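Putative TIM-barrel metal-dependent hydrolase (Mycobacterium avium subsp. paratuberculosis S397, PDB 4DZI) is a putative amidohydrolase that binds a pair of metal ions, cadmium in the crystal, and probably uses them to activate water for hydrolysis. Local coordinates at residues 10-15 against 387-392; 97-102 against 355-360; 361-364 against 368-371. One frame throughout, in Å; residues are numbered along the deposited sequence.

Contact 1: 10-15 against 387-392; sequences IDVDNH and DNALDL. With CD (cadmium ion), chain Q.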
loop_
_atom_site.group_PDB
_atom_site.type_symbol
_atom_site.label_atom_id
_atom_site.label_comp_id
_atom_site.label_asym_id
_atom_site.label_seq_id
_atom_site.Cartn_x
_atom_site.Cartn_y
_atom_site.Cartn_z
ATOM N N ILE C 10 24.905 -20.336 3.172
ATOM C CA ILE C 10 24.441 -20.100 1.817
ATOM C C ILE C 10 23.732 -18.732 1.899
ATOM O O ILE C 10 22.755 -18.613 2.603
ATOM C CB ILE C 10 23.420 -21.169 1.388
ATOM C CG1 ILE C 10 24.004 -22.582 1.574
ATOM C CG2 ILE C 10 22.917 -20.890 -0.045
ATOM C CD1 ILE C 10 25.125 -22.926 0.632
ATOM N N ASP C 11 24.275 -17.724 1.233
ATOM C CA ASP C 11 23.784 -16.330 1.332
ATOM C C ASP C 11 22.903 -16.053 0.125
ATOM O O ASP C 11 23.403 -16.028 -1.017
ATOM C CB ASP C 11 25.010 -15.404 1.331
ATOM C CG ASP C 11 24.679 -13.984 1.757
ATOM O OD1 ASP C 11 23.529 -13.569 1.526
ATOM O OD2 ASP C 11 25.574 -13.281 2.302
ATOM N N VAL C 12 21.592 -15.849 0.326
ATOM C CA VAL C 12 20.707 -15.688 -0.838
ATOM C C VAL C 12 20.648 -14.246 -1.366
ATOM O O VAL C 12 19.925 -13.957 -2.320
ATOM C CB VAL C 12 19.274 -16.217 -0.578
ATOM C CG1 VAL C 12 19.317 -17.682 -0.054
ATOM C CG2 VAL C 12 18.500 -15.320 0.390
ATOM N N ASP C 13 21.426 -13.350 -0.768
ATOM C CA ASP C 13 21.398 -11.962 -1.254
ATOM C C ASP C 13 22.798 -11.400 -1.269
ATOM O O ASP C 13 23.291 -10.875 -0.263
ATOM C CB ASP C 13 20.539 -11.064 -0.360
ATOM C CG ASP C 13 20.263 -9.724 -0.990
ATOM O OD1 ASP C 13 20.808 -9.434 -2.097
ATOM O OD2 ASP C 13 19.527 -8.947 -0.339
ATOM N N ASN C 14 23.413 -11.496 -2.453
ATOM C CA ASN C 14 24.692 -10.829 -2.671
ATOM C C ASN C 14 24.620 -10.075 -3.985
ATOM O O ASN C 14 23.790 -10.356 -4.833
ATOM C CB ASN C 14 25.835 -11.867 -2.734
ATOM C CG ASN C 14 26.631 -11.985 -1.442
ATOM O OD1 ASN C 14 27.865 -12.147 -1.486
ATOM N ND2 ASN C 14 25.950 -12.010 -0.298
ATOM N N HIS C 15 25.476 -9.057 -4.128
ATOM C CA HIS C 15 25.533 -8.280 -5.376
ATOM C C HIS C 15 26.903 -8.175 -6.018
ATOM O O HIS C 15 27.918 -8.276 -5.341
ATOM C CB HIS C 15 24.977 -6.858 -5.124
ATOM C CG HIS C 15 23.518 -6.860 -4.786
ATOM N ND1 HIS C 15 22.574 -6.889 -5.737
ATOM C CD2 HIS C 15 22.852 -6.932 -3.562
ATOM C CE1 HIS C 15 21.354 -6.951 -5.167
ATOM N NE2 HIS C 15 21.511 -6.975 -3.844
ATOM N N ASP C 387 20.369 -24.567 5.160
ATOM C CA ASP C 387 19.615 -25.614 4.489
ATOM C C ASP C 387 18.299 -25.186 3.852
ATOM O O ASP C 387 17.839 -25.808 2.881
ATOM C CB ASP C 387 19.424 -26.777 5.429
ATOM C CG ASP C 387 20.737 -27.503 5.678
ATOM O OD1 ASP C 387 21.500 -27.689 4.712
ATOM O OD2 ASP C 387 21.008 -27.872 6.815
ATOM N N ASN C 388 17.666 -24.132 4.369
ATOM C CA ASN C 388 16.449 -23.702 3.702
ATOM C C ASN C 388 16.736 -23.234 2.279
ATOM O O ASN C 388 15.923 -23.419 1.392
ATOM C CB ASN C 388 15.800 -22.548 4.451
ATOM C CG ASN C 388 15.216 -22.990 5.786
ATOM O OD1 ASN C 388 15.002 -24.177 6.028
ATOM N ND2 ASN C 388 14.953 -22.035 6.652
ATOM N N ALA C 389 17.868 -22.572 2.076
ATOM C CA ALA C 389 18.256 -22.106 0.731
ATOM C C ALA C 389 18.472 -23.313 -0.191
ATOM O O ALA C 389 18.117 -23.271 -1.348
ATOM C CB ALA C 389 19.517 -21.263 0.798
ATOM N N LEU C 390 19.084 -24.376 0.346
ATOM C CA LEU C 390 19.302 -25.570 -0.468
ATOM C C LEU C 390 17.959 -26.219 -0.785
ATOM O O LEU C 390 17.741 -26.685 -1.909
ATOM C CB LEU C 390 20.254 -26.536 0.256
ATOM C CG LEU C 390 21.664 -25.962 0.345
ATOM C CD1 LEU C 390 22.507 -26.768 1.334
ATOM C CD2 LEU C 390 22.308 -25.968 -1.034
ATOM N N ASP C 391 17.019 -26.174 0.165
ATOM C CA ASP C 391 15.659 -26.652 -0.112
ATOM C C ASP C 391 14.978 -25.850 -1.253
ATOM O O ASP C 391 14.342 -26.406 -2.158
ATOM C CB ASP C 391 14.796 -26.482 1.128
ATOM C CG ASP C 391 15.103 -27.478 2.249
ATOM O OD1 ASP C 391 15.877 -28.447 2.086
ATOM O OD2 ASP C 391 14.552 -27.265 3.341
ATOM N N LEU C 392 15.103 -24.520 -1.195
ATOM C CA LEU C 392 14.570 -23.650 -2.224
ATOM C C LEU C 392 15.080 -24.002 -3.625
ATOM O O LEU C 392 14.298 -24.038 -4.560
ATOM C CB LEU C 392 14.902 -22.189 -1.885
ATOM C CG LEU C 392 14.703 -21.179 -3.011
ATOM C CD1 LEU C 392 13.217 -20.928 -3.355
ATOM C CD2 LEU C 392 15.379 -19.867 -2.559
HETATM CD CD CD Q . 19.985 -7.376 -2.326
#
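Ala389 meets strand 9-15 with a single methyl group, and both Ile10 and Val12 close on it. CG2 of Ile10 lies 3.5 Å from CB of Ala389, and CG1 of Val12 reaches the same CB at 3.7 Å. In Ile10 the two branches share the work: CG2, anti to the backbone N, goes to the alanine, while CG1, held beside that N (chi1 -54°), is flanked by CG of Leu390 at 4.3 Å, at the exposed margin of the contact. Beta-branched Ile10 suits the strand, and the short, branched Val12 packs on Ala389 from the corner where the chain turns. Alanine lets the helix come close, its CA 6.6 Å from that of Ile10.

One step out, the bend at Val12 is stabilised by an Asx turn: Asp13 N donates to Asp11 OD1 over 3.1 Å, meeting the anti side of the carboxylate from 29° outside its plane. The other oxygen, Asp11 OD2, is hydrogen-bonded to Ser355 OG, so this buried acid has a partner at each oxygen. Beyond the bend, Asp13 grips one cadmium ion with both oxygens, OD1 at 2.2 Å and OD2 more loosely, and His15 adds its NE2 at 2.2 Å. His230, Glu293 and Asp356 complete that site. Strand 115-121 runs parallel beside this one and packs against Ile10 and Val12. A helix packed near the start of the strand, with Asp13 and His15 at its C-terminal end, fits the amidohydrolase TIM barrel, whose first strand commonly ends in a His-X-His pair, here Asp-X-His.

Contact 2: 97-102 against 355-360; sequences HPEYQN and SDWPHG. With CD (cadmium ion), chain P; CD (cadmium ion), chain Q.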
loop_
_atom_site.group_PDB
_atom_site.type_symbol
_atom_site.label_atom_id
_atom_site.label_comp_id
_atom_site.label_asym_id
_atom_site.label_seq_id
_atom_site.Cartn_x
_atom_site.Cartn_y
_atom_site.Cartn_z
ATOM N N HIS C 97 38.558 -2.980 -4.573
ATOM C CA HIS C 97 37.613 -4.087 -4.366
ATOM C C HIS C 97 37.270 -4.831 -5.601
ATOM O O HIS C 97 36.121 -4.820 -6.058
ATOM C CB HIS C 97 36.359 -3.571 -3.665
ATOM C CG HIS C 97 36.660 -3.087 -2.284
ATOM N ND1 HIS C 97 36.806 -3.928 -1.245
ATOM C CD2 HIS C 97 36.987 -1.815 -1.810
ATOM C CE1 HIS C 97 37.144 -3.223 -0.147
ATOM N NE2 HIS C 97 37.257 -1.939 -0.497
ATOM N N PRO C 98 38.246 -5.512 -6.194
ATOM C CA PRO C 98 38.005 -6.266 -7.393
ATOM C C PRO C 98 36.920 -7.322 -7.224
ATOM O O PRO C 98 36.351 -7.741 -8.218
ATOM C CB PRO C 98 39.364 -6.957 -7.670
ATOM C CG PRO C 98 40.078 -6.934 -6.375
ATOM C CD PRO C 98 39.649 -5.641 -5.727
ATOM N N GLU C 99 36.659 -7.748 -5.988
ATOM C CA GLU C 99 35.661 -8.799 -5.724
ATOM C C GLU C 99 34.243 -8.317 -6.079
ATOM O O GLU C 99 33.302 -9.135 -6.180
ATOM C CB GLU C 99 35.727 -9.263 -4.263
ATOM C CG GLU C 99 35.318 -8.233 -3.196
ATOM C CD GLU C 99 36.423 -7.285 -2.761
ATOM O OE1 GLU C 99 37.484 -7.162 -3.438
ATOM O OE2 GLU C 99 36.231 -6.654 -1.711
ATOM N N TYR C 100 34.093 -7.009 -6.306
ATOM C CA TYR C 100 32.744 -6.525 -6.727
ATOM C C TYR C 100 32.439 -6.808 -8.204
ATOM O O TYR C 100 31.290 -6.799 -8.654
ATOM C CB TYR C 100 32.616 -5.009 -6.472
ATOM C CG TYR C 100 32.732 -4.583 -5.047
ATOM C CD1 TYR C 100 32.705 -5.510 -3.980
ATOM C CD2 TYR C 100 32.827 -3.243 -4.729
ATOM C CE1 TYR C 100 32.844 -5.106 -2.667
ATOM C CE2 TYR C 100 32.924 -2.835 -3.423
ATOM C CZ TYR C 100 32.929 -3.756 -2.388
ATOM O OH TYR C 100 33.040 -3.319 -1.091
ATOM N N GLN C 101 33.469 -7.001 -9.008
ATOM C CA GLN C 101 33.284 -7.155 -10.426
ATOM C C GLN C 101 34.032 -8.340 -11.034
ATOM O O GLN C 101 33.867 -8.629 -12.222
ATOM C CB GLN C 101 33.694 -5.871 -11.168
ATOM C CG GLN C 101 33.026 -4.615 -10.605
ATOM C CD GLN C 101 33.255 -3.427 -11.527
ATOM O OE1 GLN C 101 34.406 -3.047 -11.756
ATOM N NE2 GLN C 101 32.183 -2.837 -12.056
ATOM N N ASN C 102 34.812 -9.029 -10.222
ATOM C CA ASN C 102 35.643 -10.154 -10.711
ATOM C C ASN C 102 35.368 -11.443 -9.946
ATOM O O ASN C 102 35.502 -11.470 -8.708
ATOM C CB ASN C 102 37.121 -9.799 -10.510
ATOM C CG ASN C 102 38.070 -10.866 -11.054
ATOM O OD1 ASN C 102 38.516 -11.762 -10.332
ATOM N ND2 ASN C 102 38.396 -10.757 -12.329
ATOM N N SER C 355 22.471 -11.437 3.229
ATOM C CA SER C 355 23.197 -10.324 3.834
ATOM C C SER C 355 23.125 -9.021 3.027
ATOM O O SER C 355 23.321 -7.937 3.601
ATOM C CB SER C 355 24.689 -10.682 3.941
ATOM O OG SER C 355 25.223 -10.811 2.633
ATOM N N ASP C 356 22.867 -9.126 1.721
ATOM C CA ASP C 356 22.875 -7.986 0.797
ATOM C C ASP C 356 24.259 -7.414 0.643
ATOM O O ASP C 356 24.424 -6.259 0.278
ATOM C CB ASP C 356 21.920 -6.874 1.268
ATOM C CG ASP C 356 21.571 -5.876 0.159
ATOM O OD1 ASP C 356 21.517 -6.222 -1.032
ATOM O OD2 ASP C 356 21.290 -4.720 0.530
ATOM N N TRP C 357 25.271 -8.219 0.939
ATOM C CA TRP C 357 26.641 -7.732 0.737
ATOM C C TRP C 357 26.983 -7.575 -0.730
ATOM O O TRP C 357 26.633 -8.412 -1.553
ATOM C CB TRP C 357 27.572 -8.755 1.420
ATOM C CG TRP C 357 28.949 -8.196 1.663
ATOM C CD1 TRP C 357 29.394 -7.502 2.783
ATOM C CD2 TRP C 357 30.113 -8.264 0.775
ATOM N NE1 TRP C 357 30.726 -7.141 2.644
ATOM C CE2 TRP C 357 31.197 -7.547 1.460
ATOM C CE3 TRP C 357 30.353 -8.798 -0.487
ATOM C CZ2 TRP C 357 32.471 -7.414 0.894
ATOM C CZ3 TRP C 357 31.638 -8.664 -1.033
ATOM C CH2 TRP C 357 32.661 -7.963 -0.359
ATOM N N PRO C 358 27.700 -6.497 -1.125
ATOM C CA PRO C 358 28.387 -5.477 -0.356
ATOM C C PRO C 358 27.624 -4.161 -0.273
ATOM O O PRO C 358 28.238 -3.132 -0.071
ATOM C CB PRO C 358 29.610 -5.222 -1.224
ATOM C CG PRO C 358 29.081 -5.273 -2.598
ATOM C CD PRO C 358 28.086 -6.419 -2.553
ATOM N N HIS C 359 26.301 -4.171 -0.433
ATOM C CA HIS C 359 25.606 -2.870 -0.413
ATOM C C HIS C 359 25.700 -2.112 0.886
ATOM O O HIS C 359 25.863 -2.681 1.941
ATOM C CB HIS C 359 24.118 -3.103 -0.762
ATOM C CG HIS C 359 23.858 -3.360 -2.229
ATOM N ND1 HIS C 359 22.587 -3.563 -2.732
ATOM C CD2 HIS C 359 24.712 -3.394 -3.310
ATOM C CE1 HIS C 359 22.663 -3.720 -4.055
ATOM N NE2 HIS C 359 23.961 -3.594 -4.415
ATOM N N GLY C 360 25.583 -0.780 0.827
ATOM C CA GLY C 360 25.742 -0.019 2.064
ATOM C C GLY C 360 24.684 -0.333 3.114
ATOM O O GLY C 360 24.953 -0.296 4.334
HETATM CD CD CD P . 20.649 -3.709 -1.488
HETATM CD CD CD Q . 19.985 -7.376 -2.326
HETATM O O HOH W 1 19.482 -2.911 -3.530
#
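Aromatic contacts come first, with Tyr100 turning an edge to Trp357 and a face to Pro358. Tyr100 CE1 lies 3.7 Å from CH2 of Trp357, the two forming an offset edge-to-face pair with their planes 72° apart and the tyrosine edge directed at the face of the indole six-membered ring. Trp357 has CG anti to its own backbone N (chi1 -163°), which sends the indole out toward 97-102 and away from the metals.

The CH-pi contact is made by Pro358, whose CG stands 4.1 Å from the centroid of the Tyr100 ring, over one face, while its CB touches Tyr100 CE1 at 3.5 Å. CB of His97 lies over the opposite face, so the phenol ring is sandwiched between two aliphatic groups. A cis peptide precedes Pro358 and folds the pyrrolidine back beneath the indole, with CB over the centre of that ring; proline is well suited to such a bend.

Among the polar groups, Glu99 makes its nearest approach to the indole edge with CG, 3.9 Å from Trp357 CH2. Its chain bends at chi2, and the carboxylate, nearly coplanar with the indole, accepts from His97 ND1 through OE2 at 2.8 Å. OE2 lies in the imidazole plane and is met on its syn side, 33° out of the carboxylate plane. Glu92 takes the other nitrogen of His97.

Metal bonds occupy the far side of 355-360. Asp356 OD1 bridges both cadmium ions, and His359 ND1 binds one of them at 2.3 Å. The chemistry therefore divides: Trp357 and Pro358 are buried against 97-102, while Asp356 and His359, on either side of them in sequence, face the binuclear centre, where the bridging charge probably helps two cations lie close together.

Contact 3: 361-364 against 368-371; sequences EGLA and SFTA. With CD (cadmium ion), chain P.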
loop_
_atom_site.group_PDB
_atom_site.type_symbol
_atom_site.label_atom_id
_atom_site.label_comp_id
_atom_site.label_asym_id
_atom_site.label_seq_id
_atom_site.Cartn_x
_atom_site.Cartn_y
_atom_site.Cartn_z
ATOM N N GLU C 361 23.476 -0.653 2.634
ATOM C CA GLU C 361 22.339 -1.026 3.505
ATOM C C GLU C 361 22.384 -2.491 3.961
ATOM O O GLU C 361 21.537 -2.939 4.759
ATOM C CB GLU C 361 20.997 -0.744 2.785
ATOM C CG GLU C 361 20.716 -1.599 1.526
ATOM C CD GLU C 361 21.300 -1.049 0.221
ATOM O OE1 GLU C 361 22.116 -0.079 0.296
ATOM O OE2 GLU C 361 20.935 -1.555 -0.901
ATOM N N GLY C 362 23.382 -3.227 3.487
ATOM C CA GLY C 362 23.533 -4.635 3.856
ATOM C C GLY C 362 24.377 -4.819 5.099
ATOM O O GLY C 362 24.793 -3.853 5.763
ATOM N N LEU C 363 24.622 -6.075 5.462
ATOM C CA LEU C 363 25.536 -6.365 6.562
ATOM C C LEU C 363 27.002 -6.269 6.129
ATOM O O LEU C 363 27.388 -6.777 5.084
ATOM C CB LEU C 363 25.294 -7.766 7.083
ATOM C CG LEU C 363 23.893 -8.068 7.583
ATOM C CD1 LEU C 363 23.844 -9.556 7.958
ATOM C CD2 LEU C 363 23.545 -7.157 8.746
ATOM N N ALA C 364 27.829 -5.654 6.962
ATOM C CA ALA C 364 29.258 -5.594 6.678
ATOM C C ALA C 364 29.852 -6.993 6.721
ATOM O O ALA C 364 30.709 -7.336 5.914
ATOM C CB ALA C 364 29.958 -4.716 7.708
ATOM N N SER C 368 27.257 -12.263 10.494
ATOM C CA SER C 368 26.705 -11.566 11.676
ATOM C C SER C 368 25.176 -11.609 11.729
ATOM O O SER C 368 24.570 -11.223 12.729
ATOM C CB SER C 368 27.207 -10.118 11.763
ATOM O OG SER C 368 26.642 -9.348 10.732
ATOM N N PHE C 369 24.546 -12.101 10.665
ATOM C CA PHE C 369 23.094 -12.298 10.678
ATOM C C PHE C 369 22.708 -13.176 11.874
ATOM O O PHE C 369 21.619 -13.053 12.405
ATOM C CB PHE C 369 22.666 -12.942 9.358
ATOM C CG PHE C 369 21.173 -13.023 9.138
ATOM C CD1 PHE C 369 20.447 -14.118 9.593
ATOM C CD2 PHE C 369 20.515 -12.037 8.411
ATOM C CE1 PHE C 369 19.095 -14.222 9.370
ATOM C CE2 PHE C 369 19.153 -12.139 8.175
ATOM C CZ PHE C 369 18.443 -13.230 8.656
ATOM N N THR C 370 23.599 -14.075 12.311
ATOM C CA THR C 370 23.243 -14.951 13.401
ATOM C C THR C 370 22.924 -14.235 14.712
ATOM O O THR C 370 22.232 -14.818 15.572
ATOM C CB THR C 370 24.349 -15.996 13.695
ATOM O OG1 THR C 370 25.568 -15.316 13.993
ATOM C CG2 THR C 370 24.594 -16.913 12.461
ATOM N N ALA C 371 23.420 -13.008 14.857
ATOM C CA ALA C 371 23.106 -12.195 16.034
ATOM C C ALA C 371 21.587 -12.013 16.180
ATOM O O ALA C 371 21.099 -11.829 17.302
ATOM C CB ALA C 371 23.822 -10.836 15.984
HETATM CD CD CD P . 20.649 -3.709 -1.488
HETATM O O HOH W 1 19.482 -2.911 -3.530
#
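Leu363 reaches Ser368 and Phe369 along one branch of its side chain. At its base, CB points toward 368-371 and comes 4.2 Å from Ser368 OG, a loose approach. CG, set anti to the carbonyl carbon (chi1 -58°), carries the chain on in an extended course toward CD1, the methyl that does most of the touching. Leu363 CD1 lies 3.9 Å from Ser368 OG and fits where the backbone of Phe369 leaves for its side chain: 3.8 Å separates it from Phe369 N, and the same distance from Phe369 CB. The methyl also sits near the plane of the phenyl ring, at its edge, with CD2 of Phe369 the closest ring atom. A leucine suits the place because its branched end can press a methyl into that angle. Around the same side chain, helix 72-76 touches Leu363 through Asp72 and Arg76.

A chi1 of -171° swings the Phe369 ring toward the fold interior, where Phe353 meets it edge-to-face and helix 378-393 packs on it through Ile384 and Met385. Tyr335 touches both the leucine and the phenylalanine. Ser368 can border this apolar patch because its hydroxyl is hydrogen-bonded to Ser365 O in the turn between the segments, and Ala371 N bonds to Ser368 O within the 3-10 segment.

Two residues before Leu363, Glu361 bends at chi2 and binds one cadmium ion through OE2 at 2.2 Å; a water ligand sits on the same metal. The contact between the segments is van der Waals packing of largely apolar groups, whereas the metal coordination bond lies at the other end of 361-364, so the chain passes within a few residues from an ionic metal centre to a buried, largely apolar patch.

In the fold
Contact 1 joins the first strand, 9-15, to the last helix, 378-393, and the other two contacts are nested inside the loop it closes. Contacts 2 and 3 follow in series; 355-360 and both segments of contact 3 share the loop between helices 339-346 and 378-393. Centres lie about 17 Å apart for contacts 1 and 2, about 15 Å for contacts 1 and 3, and about 14 Å for contacts 2 and 3. Backbone bonds tie His15 to Trp357 and Ser355 to Leu363. Residues from both ends of the barrel sequence converge with mid-chain His230 and Glu293 on two cadmium ions, contacts 1 and 2 meeting at one and contacts 2 and 3 at the other.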